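Local coordinates for protein glycoside hydrolase family 81 (PDB 6FOP) that probably hydrolyses internal beta-1,3-glucosidic linkages in glucans such as laminarin, as a family 81 glucanase of Clostridium thermocellum, at residues A[165-169]-A[170-174]; A[688-691]-A[692-696]; A[465-469]-A[470-474]; A[403-406]-A[407-411]; A[289-293]-A[294-298]. All coordinates share one frame; numbering follows the deposited sequence.

Contact 1 of 5, residues A[165-169]-A[170-174]; sequences VTING and VNYGL
The Tyr172 ring is met obliquely by the methyl branch of Ile167, with CG2 4.0 Å from CE2; Phe89 also packs against this ring, edge-to-face. The second flat group, the Asn171 amide, turns its OD1 toward Thr166 on the other surface of the sheet. Together they mark the two sides of a tight beta hairpin, formed by strands 162-167 and 170-175 and closed by a type I' turn from Ile167 to Val170. Positive phi at both Asn168 and Gly169 fits that turn type.

The antiparallel register rests on two hydrogen-bonded pairs. In the pair Val165 and Tyr172, Val165 N reaches Tyr172 O at 2.9 Å and Tyr172 N reaches Val165 O at 2.8 Å. Next to the turn, Ile167 N donates to Val170 O at 2.9 Å, while Val170 N returns the bond to Ile167 O. Val165 CG2 rests on Tyr172 CB at 3.9 Å, on the same side as Ile167.

At its far end Tyr172 OH bonds Asp88, whose carboxylate also takes Asn168 ND2, so one acidic side chain ties the turn and the ring to the same loop. Thr166 and Asn171, a non-hydrogen-bonded pair, lie side by side pointing the same way. A chi1 of -48° sets Thr166 OG1 opposite the carbonyl carbon, alongside the Asn171 amide, and OG1 donates to Asn171 OD1 at 2.7 Å with a C=O...donor angle of 155°.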
loop_
_atom_site.group_PDB
_atom_site.type_symbol
_atom_site.label_atom_id
_atom_site.label_comp_id
_atom_site.label_asym_id
_atom_site.label_seq_id
_atom_site.Cartn_x
_atom_site.Cartn_y
_atom_site.Cartn_z
ATOM N N VAL A 165 30.118 7.990 16.693
ATOM C CA VAL A 165 30.803 8.546 15.549
ATOM C C VAL A 165 29.899 9.494 14.782
ATOM O O VAL A 165 28.670 9.417 14.864
ATOM C CB VAL A 165 31.382 7.460 14.611
ATOM C CG1 VAL A 165 32.323 6.541 15.404
ATOM C CG2 VAL A 165 30.295 6.641 13.930
ATOM N N THR A 166 30.515 10.383 14.017
ATOM C CA THR A 166 29.800 11.301 13.145
ATOM C C THR A 166 30.465 11.224 11.791
ATOM O O THR A 166 31.682 11.372 11.699
ATOM C CB THR A 166 29.820 12.731 13.671
ATOM O OG1 THR A 166 29.456 12.749 15.069
ATOM C CG2 THR A 166 28.838 13.615 12.866
ATOM N N ILE A 167 29.665 10.974 10.746
ATOM C CA ILE A 167 30.137 10.914 9.364
ATOM C C ILE A 167 29.107 11.578 8.475
ATOM O O ILE A 167 27.925 11.304 8.640
ATOM C CB ILE A 167 30.453 9.470 8.932
ATOM C CG1 ILE A 167 31.205 9.429 7.605
ATOM C CG2 ILE A 167 29.224 8.581 8.881
ATOM C CD1 ILE A 167 32.656 9.800 7.743
ATOM N N ASN A 168 29.525 12.426 7.538
ATOM C CA ASN A 168 28.579 13.158 6.690
ATOM C C ASN A 168 27.515 13.924 7.494
ATOM O O ASN A 168 26.373 14.065 7.053
ATOM C CB ASN A 168 27.907 12.185 5.682
ATOM C CG ASN A 168 28.906 11.569 4.716
ATOM O OD1 ASN A 168 29.889 12.214 4.348
ATOM N ND2 ASN A 168 28.676 10.327 4.306
ATOM N N GLY A 169 27.861 14.385 8.693
ATOM C CA GLY A 169 26.928 15.094 9.561
ATOM C C GLY A 169 25.915 14.224 10.272
ATOM O O GLY A 169 25.052 14.757 10.955
ATOM N N VAL A 170 26.038 12.895 10.151
ATOM C CA VAL A 170 25.096 11.949 10.734
ATOM C C VAL A 170 25.787 11.251 11.907
ATOM O O VAL A 170 26.911 10.741 11.760
ATOM C CB VAL A 170 24.650 10.889 9.695
ATOM C CG1 VAL A 170 23.632 9.929 10.296
ATOM C CG2 VAL A 170 24.053 11.560 8.462
ATOM N N ASN A 171 25.137 11.279 13.068
ATOM C CA ASN A 171 25.627 10.614 14.247
ATOM C C ASN A 171 25.189 9.167 14.295
ATOM O O ASN A 171 24.024 8.863 14.038
ATOM C CB ASN A 171 25.145 11.361 15.496
ATOM C CG ASN A 171 25.642 12.779 15.536
ATOM O OD1 ASN A 171 26.841 13.006 15.665
ATOM N ND2 ASN A 171 24.744 13.735 15.365
ATOM N N TYR A 172 26.140 8.266 14.576
ATOM C CA TYR A 172 25.869 6.852 14.751
ATOM C C TYR A 172 26.489 6.318 16.023
ATOM O O TYR A 172 27.536 6.783 16.469
ATOM C CB TYR A 172 26.439 6.025 13.604
ATOM C CG TYR A 172 25.779 6.198 12.271
ATOM C CD1 TYR A 172 24.697 5.419 11.924
ATOM C CD2 TYR A 172 26.269 7.120 11.348
ATOM C CE1 TYR A 172 24.128 5.529 10.671
ATOM C CE2 TYR A 172 25.689 7.268 10.096
ATOM C CZ TYR A 172 24.614 6.464 9.767
ATOM O OH TYR A 172 24.019 6.601 8.531
ATOM N N GLY A 173 25.845 5.283 16.557
ATOM C CA GLY A 173 26.426 4.434 17.579
ATOM C C GLY A 173 26.855 3.132 16.939
ATOM O O GLY A 173 26.123 2.577 16.117
ATOM N N LEU A 174 28.043 2.648 17.335
ATOM C CA LEU A 174 28.559 1.333 16.929
ATOM C C LEU A 174 28.659 0.508 18.187
ATOM O O LEU A 174 29.384 0.888 19.112
ATOM C CB LEU A 174 29.909 1.453 16.248
ATOM C CG LEU A 174 30.066 2.464 15.128
ATOM C CD1 LEU A 174 31.503 2.475 14.652
ATOM C CD2 LEU A 174 29.113 2.169 13.972
#

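Contact 2 of 5, residues A[688-691]-A[692-696]; sequences NASS and SAKKV
Between Asn688 and Lys694 the backbone doubles round in a loop that leaves their CA atoms 7.0 Å apart, and the Asn688 side chain bridges the opening. An Asx turn starts the reversal: Asn688 OD1 accepts from Ser690 N at 2.9 Å, the donor lying 35° out of the carbonyl plane. The same oxygen takes Ser690 OG at 2.7 Å, this time in the carbonyl plane and on a lone pair. The other end of the amide is used as well, because ND2 donates to Ser692 O at 2.8 Å with an N-H...O angle of 169°. Bonds at both ends fix the rotation of the amide, and the extended chi1 carries it inward from the strand end.

Ser690 OG is a small junction. Besides its bond to Asn688, it accepts weakly from Ser692 N and accepts a hydrogen bond from a water, 2.7 Å from OG, which in turn accepts from Lys694 NZ at 2.9 Å. The Lys694 chain runs obliquely over the Asn688 amide, CE coming to 3.3 Å from OD1. A bend at chi4 (-63°) then brings NZ to the water.

This surface loop joins strand 681-688 to strand 694-697. Later parts of the same chain anchor it: Asn688 ND2 also bonds Val706 O of strand 703-706, and Ser691 OG bonds His709 just before strand 710-715.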
loop_
_atom_site.group_PDB
_atom_site.type_symbol
_atom_site.label_atom_id
_atom_site.label_comp_id
_atom_site.label_asym_id
_atom_site.label_seq_id
_atom_site.Cartn_x
_atom_site.Cartn_y
_atom_site.Cartn_z
ATOM N N ASN A 688 -27.654 -2.883 3.358
ATOM C CA ASN A 688 -27.689 -4.126 4.126
ATOM C C ASN A 688 -27.494 -5.290 3.187
ATOM O O ASN A 688 -28.416 -5.651 2.455
ATOM C CB ASN A 688 -29.028 -4.228 4.867
ATOM C CG ASN A 688 -29.167 -5.484 5.699
ATOM O OD1 ASN A 688 -28.265 -6.340 5.767
ATOM N ND2 ASN A 688 -30.319 -5.601 6.353
ATOM N N ALA A 689 -26.313 -5.895 3.233
ATOM C CA ALA A 689 -25.981 -7.034 2.392
ATOM C C ALA A 689 -26.360 -8.376 3.034
ATOM O O ALA A 689 -26.099 -9.419 2.454
ATOM C CB ALA A 689 -24.502 -7.023 2.064
ATOM N N SER A 690 -26.936 -8.351 4.225
ATOM C CA SER A 690 -27.294 -9.594 4.933
ATOM C C SER A 690 -28.718 -10.006 4.611
ATOM O O SER A 690 -29.485 -9.232 4.028
ATOM C CB SER A 690 -27.124 -9.417 6.440
ATOM O OG SER A 690 -28.233 -8.773 7.026
ATOM N N SER A 691 -29.081 -11.208 5.048
ATOM C CA SER A 691 -30.417 -11.743 4.839
ATOM C C SER A 691 -31.400 -11.428 5.963
ATOM O O SER A 691 -32.538 -11.901 5.919
ATOM C CB SER A 691 -30.339 -13.252 4.623
ATOM O OG SER A 691 -29.699 -13.504 3.386
ATOM N N SER A 692 -30.979 -10.642 6.951
ATOM C CA SER A 692 -31.856 -10.189 8.048
ATOM C C SER A 692 -31.936 -8.670 8.041
ATOM O O SER A 692 -30.954 -7.990 7.700
ATOM C CB SER A 692 -31.283 -10.617 9.405
ATOM O OG SER A 692 -31.059 -12.008 9.466
ATOM N N ALA A 693 -33.073 -8.129 8.471
ATOM C CA ALA A 693 -33.176 -6.691 8.723
ATOM C C ALA A 693 -32.134 -6.237 9.752
ATOM O O ALA A 693 -31.787 -6.989 10.662
ATOM C CB ALA A 693 -34.557 -6.333 9.211
ATOM N N LYS A 694 -31.627 -5.017 9.559
ATOM C CA LYS A 694 -30.613 -4.410 10.427
ATOM C C LYS A 694 -31.168 -3.149 11.030
ATOM O O LYS A 694 -31.874 -2.385 10.358
ATOM C CB LYS A 694 -29.350 -4.026 9.650
ATOM C CG LYS A 694 -28.349 -5.121 9.382
ATOM C CD LYS A 694 -27.158 -4.528 8.628
ATOM C CE LYS A 694 -26.164 -5.602 8.214
ATOM N NZ LYS A 694 -25.585 -6.257 9.435
ATOM N N LYS A 695 -30.855 -2.913 12.298
ATOM C CA LYS A 695 -31.034 -1.612 12.904
ATOM C C LYS A 695 -29.667 -0.953 12.937
ATOM O O LYS A 695 -28.741 -1.491 13.559
ATOM C CB LYS A 695 -31.577 -1.718 14.321
ATOM C CG LYS A 695 -31.773 -0.369 14.990
ATOM C CD LYS A 695 -32.049 -0.516 16.483
ATOM C CE LYS A 695 -33.515 -0.545 16.796
ATOM N NZ LYS A 695 -33.680 -0.415 18.274
ATOM N N VAL A 696 -29.550 0.185 12.262
ATOM C CA VAL A 696 -28.285 0.938 12.151
ATOM C C VAL A 696 -28.431 2.228 12.919
ATOM O O VAL A 696 -29.371 3.010 12.691
ATOM C CB VAL A 696 -27.911 1.205 10.681
ATOM C CG1 VAL A 696 -26.612 2.018 10.615
ATOM C CG2 VAL A 696 -27.814 -0.111 9.915
HETATM O O HOH W 1 -27.457 -8.505 9.645
#

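Contact 3 of 5, residues A[465-469]-A[470-474]; sequences PFLRN and FDPYE. With CA (calcium ion), chain B.
Leu467, Arg468 and Phe470 form a buried calcium-binding loop within the C-terminal domain of the family, leading into the short strand 470-471. Its protein ligands are all backbone carbonyls: Leu467 O and Phe470 O lie 2.3 Å from the calcium and Arg468 O 2.5 Å. Four waters at 2.4 Å raise the coordination to seven. The ion explains why Leu467 O and Phe470 O can sit only 3.0 Å apart, and positive phi at Leu467 (46°) helps bend the chain round it. One water lies 2.8 Å from Phe466 O, where it can donate, and another donates weakly to Asn469 O.

Away from the metal, Leu467 CD1 touches Pro472 CG at 4.3 Å. In the following bend Asp471 OD1 accepts from Tyr473 N, making an Asx turn, and from Glu474 N, extending it to an Asx motif, both at 3.0 Å; the first arrives nearly along the C-O axis, the second from above the carboxylate plane. Asp471 OD2 bonds Trp478 NE1.

Arg468 leads away to Thr37 OG1 and a salt bridge with Asp453. Phe470 packs on helix 514-534 through Leu523 and Thr526, while Leu467 and Pro472 rest on strand 223-235.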
loop_
_atom_site.group_PDB
_atom_site.type_symbol
_atom_site.label_atom_id
_atom_site.label_comp_id
_atom_site.label_asym_id
_atom_site.label_seq_id
_atom_site.Cartn_x
_atom_site.Cartn_y
_atom_site.Cartn_z
ATOM N N PRO A 465 2.381 -15.220 -0.546
ATOM C CA PRO A 465 3.005 -14.574 0.591
ATOM C C PRO A 465 1.991 -13.716 1.351
ATOM O O PRO A 465 0.908 -13.401 0.821
ATOM C CB PRO A 465 4.099 -13.736 -0.053
ATOM C CG PRO A 465 3.516 -13.335 -1.375
ATOM C CD PRO A 465 2.670 -14.515 -1.806
ATOM N N PHE A 466 2.314 -13.338 2.571
ATOM C CA PHE A 466 1.430 -12.531 3.407
ATOM C C PHE A 466 1.348 -11.110 2.867
ATOM O O PHE A 466 2.371 -10.454 2.694
ATOM C CB PHE A 466 1.953 -12.517 4.839
ATOM C CG PHE A 466 1.060 -11.815 5.819
ATOM C CD1 PHE A 466 -0.132 -12.387 6.231
ATOM C CD2 PHE A 466 1.455 -10.629 6.400
ATOM C CE1 PHE A 466 -0.921 -11.735 7.147
ATOM C CE2 PHE A 466 0.668 -9.984 7.331
ATOM C CZ PHE A 466 -0.516 -10.548 7.701
ATOM N N LEU A 467 0.140 -10.649 2.565
ATOM C CA LEU A 467 -0.111 -9.264 2.143
ATOM C C LEU A 467 0.860 -8.753 1.095
ATOM O O LEU A 467 1.638 -7.799 1.332
ATOM C CB LEU A 467 -0.147 -8.331 3.363
ATOM C CG LEU A 467 -1.182 -8.567 4.449
ATOM C CD1 LEU A 467 -1.067 -7.490 5.517
ATOM C CD2 LEU A 467 -2.609 -8.635 3.879
ATOM N N ARG A 468 0.802 -9.351 -0.086
ATOM C CA ARG A 468 1.760 -8.999 -1.126
ATOM C C ARG A 468 1.920 -7.509 -1.356
ATOM O O ARG A 468 2.959 -6.913 -1.016
ATOM C CB ARG A 468 1.476 -9.709 -2.454
ATOM C CG ARG A 468 2.566 -9.501 -3.494
ATOM C CD ARG A 468 2.165 -9.917 -4.894
ATOM N NE ARG A 468 1.694 -11.293 -4.921
ATOM C CZ ARG A 468 2.473 -12.375 -4.954
ATOM N NH1 ARG A 468 3.812 -12.285 -4.973
ATOM N NH2 ARG A 468 1.920 -13.576 -4.924
ATOM N N ASN A 469 0.909 -6.856 -1.946
ATOM C CA ASN A 469 1.130 -5.468 -2.354
ATOM C C ASN A 469 1.151 -4.448 -1.216
ATOM O O ASN A 469 1.843 -3.421 -1.322
ATOM C CB ASN A 469 0.163 -5.063 -3.440
ATOM C CG ASN A 469 0.421 -5.830 -4.712
ATOM O OD1 ASN A 469 -0.167 -6.907 -4.902
ATOM N ND2 ASN A 469 1.304 -5.341 -5.554
ATOM N N PHE A 470 0.464 -4.738 -0.112
ATOM C CA PHE A 470 0.354 -3.783 0.976
ATOM C C PHE A 470 1.599 -3.829 1.847
ATOM O O PHE A 470 2.040 -4.935 2.199
ATOM C CB PHE A 470 -0.870 -4.056 1.818
ATOM C CG PHE A 470 -1.195 -2.950 2.780
ATOM C CD1 PHE A 470 -1.667 -1.717 2.296
ATOM C CD2 PHE A 470 -1.100 -3.124 4.137
ATOM C CE1 PHE A 470 -1.986 -0.691 3.170
ATOM C CE2 PHE A 470 -1.436 -2.100 5.006
ATOM C CZ PHE A 470 -1.879 -0.880 4.515
ATOM N N ASP A 471 2.118 -2.669 2.252
ATOM C CA ASP A 471 3.248 -2.546 3.212
ATOM C C ASP A 471 2.606 -2.117 4.544
ATOM O O ASP A 471 2.135 -0.984 4.682
ATOM C CB ASP A 471 4.209 -1.492 2.710
ATOM C CG ASP A 471 5.417 -1.266 3.619
ATOM O OD1 ASP A 471 5.254 -1.394 4.853
ATOM O OD2 ASP A 471 6.470 -0.854 3.060
ATOM N N PRO A 472 2.564 -3.022 5.522
ATOM C CA PRO A 472 1.867 -2.691 6.772
ATOM C C PRO A 472 2.415 -1.495 7.538
ATOM O O PRO A 472 1.685 -0.864 8.319
ATOM C CB PRO A 472 1.972 -3.973 7.601
ATOM C CG PRO A 472 2.314 -5.037 6.640
ATOM C CD PRO A 472 3.057 -4.415 5.520
ATOM N N TYR A 473 3.704 -1.217 7.369
ATOM C CA TYR A 473 4.342 -0.175 8.161
ATOM C C TYR A 473 4.296 1.189 7.471
ATOM O O TYR A 473 4.017 2.201 8.116
ATOM C CB TYR A 473 5.755 -0.559 8.657
ATOM C CG TYR A 473 6.116 0.041 9.994
ATOM C CD1 TYR A 473 6.759 1.278 10.072
ATOM C CD2 TYR A 473 5.874 -0.654 11.161
ATOM C CE1 TYR A 473 7.093 1.818 11.287
ATOM C CE2 TYR A 473 6.219 -0.106 12.391
ATOM C CZ TYR A 473 6.873 1.116 12.449
ATOM O OH TYR A 473 7.220 1.666 13.677
ATOM N N GLU A 474 4.564 1.219 6.172
ATOM C CA GLU A 474 4.344 2.471 5.442
ATOM C C GLU A 474 2.853 2.788 5.316
ATOM O O GLU A 474 2.513 3.931 5.026
ATOM C CB GLU A 474 4.994 2.468 4.056
ATOM C CG GLU A 474 6.509 2.506 4.106
ATOM C CD GLU A 474 7.188 3.293 3.015
ATOM O OE1 GLU A 474 6.551 4.120 2.281
ATOM O OE2 GLU A 474 8.435 3.135 2.920
HETATM CA CA CA B . 3.558 -6.487 1.360
HETATM O O HOH W 2 3.668 -7.991 3.214
HETATM O O HOH W 3 4.164 -4.467 0.163
HETATM O O HOH W 4 5.310 -5.449 2.692
HETATM O O HOH W 5 5.292 -7.851 0.469
#

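Contact 4 of 5, residues A[403-406]-A[407-411]; sequences YPSS and YGSDE
Asp410 folds back over Ser405 and Tyr403 just after a type I' beta turn, Ser406 to Ser409, in the loop between strand 399-403 and helix 416-433. Its CB lies 3.9 Å from Tyr403 CE1, an oblique approach to the ring, and 3.7 Å from Ser405 CB. Further out, with CG set between the backbone N and the carbonyl carbon (chi1 52°), the carboxylate turns its face to Ser405 OG, its plane 62° from that of the Tyr403 ring. At the tip, OD2 accepts from Ser405 OG at 2.7 Å, the hydroxyl arriving almost perpendicular to the carboxylate plane; this bond rests on one of two Ser405 conformers and is to that extent doubtful. OD1 takes a weak bond from the backbone N of the next residue, Glu411.

Inside the turn the closing bond is Ser409 N to Ser406 O, 3.0 Å. Positive phi at Tyr407 and Gly408 is the backbone signature of this turn type.

Other parts of the fold hold the corners. Ser406 OG bonds Asp338, Tyr407 OH bonds Trp341 NE1, and Tyr403 OH bonds Lys19 O; a cis peptide before Pro404 kinks the chain as it leaves the strand. A second tie runs beside the closing bond in the reverse sense: the Ser409 hydroxyl folds back across the turn, and its OG accepts from Ser406 N at 3.1 Å, with an N-H...O angle of 162°.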
loop_
_atom_site.group_PDB
_atom_site.type_symbol
_atom_site.label_atom_id
_atom_site.label_comp_id
_atom_site.label_asym_id
_atom_site.label_seq_id
_atom_site.Cartn_x
_atom_site.Cartn_y
_atom_site.Cartn_z
ATOM N N TYR A 403 -3.189 -14.153 -17.993
ATOM C CA TYR A 403 -2.718 -13.975 -19.387
ATOM C C TYR A 403 -3.910 -13.670 -20.287
ATOM O O TYR A 403 -4.916 -14.363 -20.171
ATOM C CB TYR A 403 -1.950 -15.182 -19.906
ATOM C CG TYR A 403 -0.632 -15.384 -19.178
ATOM C CD1 TYR A 403 0.416 -14.462 -19.302
ATOM C CD2 TYR A 403 -0.448 -16.456 -18.334
ATOM C CE1 TYR A 403 1.603 -14.628 -18.590
ATOM C CE2 TYR A 403 0.737 -16.635 -17.640
ATOM C CZ TYR A 403 1.757 -15.725 -17.781
ATOM O OH TYR A 403 2.918 -15.956 -17.061
ATOM N N PRO A 404 -3.813 -12.671 -21.176
ATOM C CA PRO A 404 -2.604 -11.862 -21.424
ATOM C C PRO A 404 -2.274 -10.864 -20.312
ATOM O O PRO A 404 -3.163 -10.336 -19.631
ATOM C CB PRO A 404 -2.914 -11.103 -22.722
ATOM C CG PRO A 404 -4.259 -11.540 -23.154
ATOM C CD PRO A 404 -4.912 -12.360 -22.114
ATOM N N SER A 405 -0.971 -10.687 -20.110
ATOM C CA SER A 405 -0.443 -9.808 -19.077
ATOM C C SER A 405 -0.201 -8.430 -19.652
ATOM O O SER A 405 -0.310 -8.220 -20.882
ATOM C CB SER A 405 0.892 -10.366 -18.616
ATOM O OG SER A 405 1.764 -10.459 -19.720
ATOM N N SER A 406 0.146 -7.496 -18.782
ATOM C CA SER A 406 0.536 -6.173 -19.272
ATOM C C SER A 406 1.341 -5.422 -18.222
ATOM O O SER A 406 1.214 -5.689 -17.006
ATOM C CB SER A 406 -0.674 -5.359 -19.717
ATOM O OG SER A 406 -1.583 -5.220 -18.647
ATOM N N TYR A 407 2.138 -4.472 -18.706
ATOM C CA TYR A 407 2.933 -3.579 -17.867
ATOM C C TYR A 407 3.779 -4.338 -16.824
ATOM O O TYR A 407 3.970 -3.862 -15.717
ATOM C CB TYR A 407 2.012 -2.547 -17.207
ATOM C CG TYR A 407 1.120 -1.803 -18.197
ATOM C CD1 TYR A 407 1.626 -0.792 -19.005
ATOM C CD2 TYR A 407 -0.220 -2.136 -18.343
ATOM C CE1 TYR A 407 0.833 -0.096 -19.907
ATOM C CE2 TYR A 407 -1.023 -1.461 -19.242
ATOM C CZ TYR A 407 -0.499 -0.451 -20.024
ATOM O OH TYR A 407 -1.306 0.198 -20.907
ATOM N N GLY A 408 4.282 -5.507 -17.205
ATOM C CA GLY A 408 5.144 -6.277 -16.346
ATOM C C GLY A 408 4.443 -7.032 -15.232
ATOM O O GLY A 408 5.109 -7.520 -14.323
ATOM N N SER A 409 3.122 -7.241 -15.326
ATOM C CA SER A 409 2.412 -8.085 -14.359
ATOM C C SER A 409 2.933 -9.512 -14.325
ATOM O O SER A 409 2.820 -10.195 -13.304
ATOM C CB SER A 409 0.895 -8.053 -14.596
ATOM O OG SER A 409 0.577 -8.586 -15.862
ATOM N N ASP A 410 3.498 -9.951 -15.453
ATOM C CA ASP A 410 4.078 -11.266 -15.589
ATOM C C ASP A 410 5.558 -11.335 -15.154
ATOM O O ASP A 410 5.868 -11.950 -14.142
ATOM C CB ASP A 410 3.868 -11.816 -17.014
ATOM C CG ASP A 410 4.322 -10.880 -18.128
ATOM O OD1 ASP A 410 4.739 -9.713 -17.883
ATOM O OD2 ASP A 410 4.268 -11.325 -19.284
ATOM N N GLU A 411 6.456 -10.662 -15.883
ATOM C CA GLU A 411 7.894 -10.821 -15.698
ATOM C C GLU A 411 8.431 -10.076 -14.495
ATOM O O GLU A 411 9.474 -10.457 -13.940
ATOM C CB GLU A 411 8.666 -10.304 -16.908
ATOM C CG GLU A 411 8.470 -11.106 -18.145
ATOM C CD GLU A 411 9.437 -10.672 -19.210
ATOM O OE1 GLU A 411 9.197 -9.605 -19.835
ATOM O OE2 GLU A 411 10.449 -11.389 -19.372
#

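Contact 5 of 5, residues A[289-293]-A[294-298]; sequences KTIQG and TSFKT
A sharp connection between two different beta-sheets brings Ile291, at the end of strand 286-292, against Phe296 of strand 295-301. The contact is apolar and rests on one methyl: Ile291 CD1 lies 3.6 Å from Phe296 CB and 3.8 Å from both CG and CD1, approaching the ring obliquely. The two side chains cross at about a right angle. With Ile291 CG1 between the backbone N and the carbonyl carbon (chi1 61°) and chi2 extended, CD1 is carried straight across the bend.

The turn depends on Gly293, which takes phi/psi of 151°/170°, where a CB would crowd the preceding carbonyl O. Thr294 follows, and the chain then enters the next strand.

Strand 286-292 lies between strands 260-263 and 280-283, whereas strand 295-301 is at an edge, beside strand 240-251. Phe296 spans the two sheets, stacking its ring on Phe245 of strand 240-251 and touching Leu261 and Leu263 of strand 260-263.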
loop_
_atom_site.group_PDB
_atom_site.type_symbol
_atom_site.label_atom_id
_atom_site.label_comp_id
_atom_site.label_asym_id
_atom_site.label_seq_id
_atom_site.Cartn_x
_atom_site.Cartn_y
_atom_site.Cartn_z
ATOM N N LYS A 289 8.570 10.109 14.744
ATOM C CA LYS A 289 8.679 10.120 16.193
ATOM C C LYS A 289 9.199 8.776 16.663
ATOM O O LYS A 289 9.299 7.820 15.896
ATOM C CB LYS A 289 7.339 10.482 16.856
ATOM C CG LYS A 289 6.884 11.894 16.533
ATOM C CD LYS A 289 5.655 12.265 17.378
ATOM C CE LYS A 289 5.188 13.662 17.057
ATOM N NZ LYS A 289 4.002 14.005 17.892
ATOM N N THR A 290 9.570 8.720 17.934
ATOM C CA THR A 290 10.045 7.483 18.518
ATOM C C THR A 290 9.301 7.149 19.794
ATOM O O THR A 290 8.839 8.029 20.529
ATOM C CB THR A 290 11.556 7.521 18.793
ATOM O OG1 THR A 290 11.890 8.588 19.690
ATOM C CG2 THR A 290 12.356 7.600 17.514
ATOM N N ILE A 291 9.241 5.845 20.088
ATOM C CA ILE A 291 8.682 5.345 21.344
ATOM C C ILE A 291 9.607 4.252 21.861
ATOM O O ILE A 291 10.380 3.671 21.082
ATOM C CB ILE A 291 7.253 4.772 21.195
ATOM C CG1 ILE A 291 7.236 3.578 20.224
ATOM C CG2 ILE A 291 6.322 5.895 20.723
ATOM C CD1 ILE A 291 5.910 2.898 20.153
ATOM N N GLN A 292 9.539 4.017 23.155
ATOM C CA GLN A 292 10.178 2.853 23.755
ATOM C C GLN A 292 9.145 1.768 23.873
ATOM O O GLN A 292 8.095 1.969 24.499
ATOM C CB GLN A 292 10.709 3.181 25.146
ATOM C CG GLN A 292 11.145 1.970 25.986
ATOM C CD GLN A 292 12.147 1.098 25.336
ATOM O OE1 GLN A 292 11.985 -0.130 25.322
ATOM N NE2 GLN A 292 13.228 1.697 24.836
ATOM N N GLY A 293 9.484 0.603 23.354
ATOM C CA GLY A 293 8.652 -0.571 23.553
ATOM C C GLY A 293 8.771 -1.528 22.417
ATOM O O GLY A 293 9.333 -1.201 21.352
ATOM N N THR A 294 8.203 -2.702 22.627
ATOM C CA THR A 294 8.171 -3.704 21.595
ATOM C C THR A 294 6.828 -3.757 20.864
ATOM O O THR A 294 6.693 -4.540 19.942
ATOM C CB THR A 294 8.504 -5.081 22.172
ATOM O OG1 THR A 294 7.634 -5.349 23.274
ATOM C CG2 THR A 294 9.969 -5.102 22.593
ATOM N N SER A 295 5.865 -2.917 21.250
ATOM C CA SER A 295 4.605 -2.865 20.533
ATOM C C SER A 295 3.928 -1.529 20.693
ATOM O O SER A 295 4.158 -0.794 21.653
ATOM C CB SER A 295 3.661 -3.983 20.983
ATOM O OG SER A 295 3.237 -3.773 22.307
ATOM N N PHE A 296 3.072 -1.233 19.721
ATOM C CA PHE A 296 2.174 -0.090 19.793
ATOM C C PHE A 296 0.961 -0.366 18.927
ATOM O O PHE A 296 0.951 -1.299 18.130
ATOM C CB PHE A 296 2.871 1.218 19.374
ATOM C CG PHE A 296 3.213 1.308 17.916
ATOM C CD1 PHE A 296 4.386 0.774 17.423
ATOM C CD2 PHE A 296 2.366 1.986 17.023
ATOM C CE1 PHE A 296 4.729 0.870 16.097
ATOM C CE2 PHE A 296 2.718 2.103 15.698
ATOM C CZ PHE A 296 3.885 1.516 15.226
ATOM N N LYS A 297 -0.036 0.494 19.072
ATOM C CA LYS A 297 -1.214 0.416 18.221
ATOM C C LYS A 297 -1.543 1.734 17.572
ATOM O O LYS A 297 -1.173 2.796 18.067
ATOM C CB LYS A 297 -2.419 -0.144 18.957
ATOM C CG LYS A 297 -3.047 0.718 20.000
ATOM C CD LYS A 297 -4.220 -0.048 20.617
ATOM C CE LYS A 297 -5.026 0.808 21.560
ATOM N NZ LYS A 297 -6.139 0.011 22.152
ATOM N N THR A 298 -2.262 1.629 16.455
ATOM C CA THR A 298 -2.937 2.777 15.848
ATOM C C THR A 298 -4.417 2.430 15.838
ATOM O O THR A 298 -4.797 1.242 15.706
ATOM C CB THR A 298 -2.456 3.044 14.410
ATOM O OG1 THR A 298 -2.716 1.897 13.589
ATOM C CG2 THR A 298 -0.991 3.395 14.367
#

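In the fold
All five contacts are local turns or bends beside strands, but their chemistry differs with burial. Contact 3, its centre about 7 Å from the chain centre, is wholly buried and organised by a metal; contact 2 lies at the surface and relies on amide, hydroxyl and water bonds. Contacts 1, 4 and 5 are partly buried. Contacts 1 and 4 share the type I' turn, yet only contact 1 closes a regular hairpin; contact 5 links two sheets by apolar packing. Contacts 3 and 5 touch, Tyr473 OH lying 3.6 Å from Phe296 CE1. Contacts 3 and 4 both lie within the family 81 C-terminal range, about 8 Å apart at nearest atoms, whereas contacts 1 and 2 lie on opposite sides of the centre.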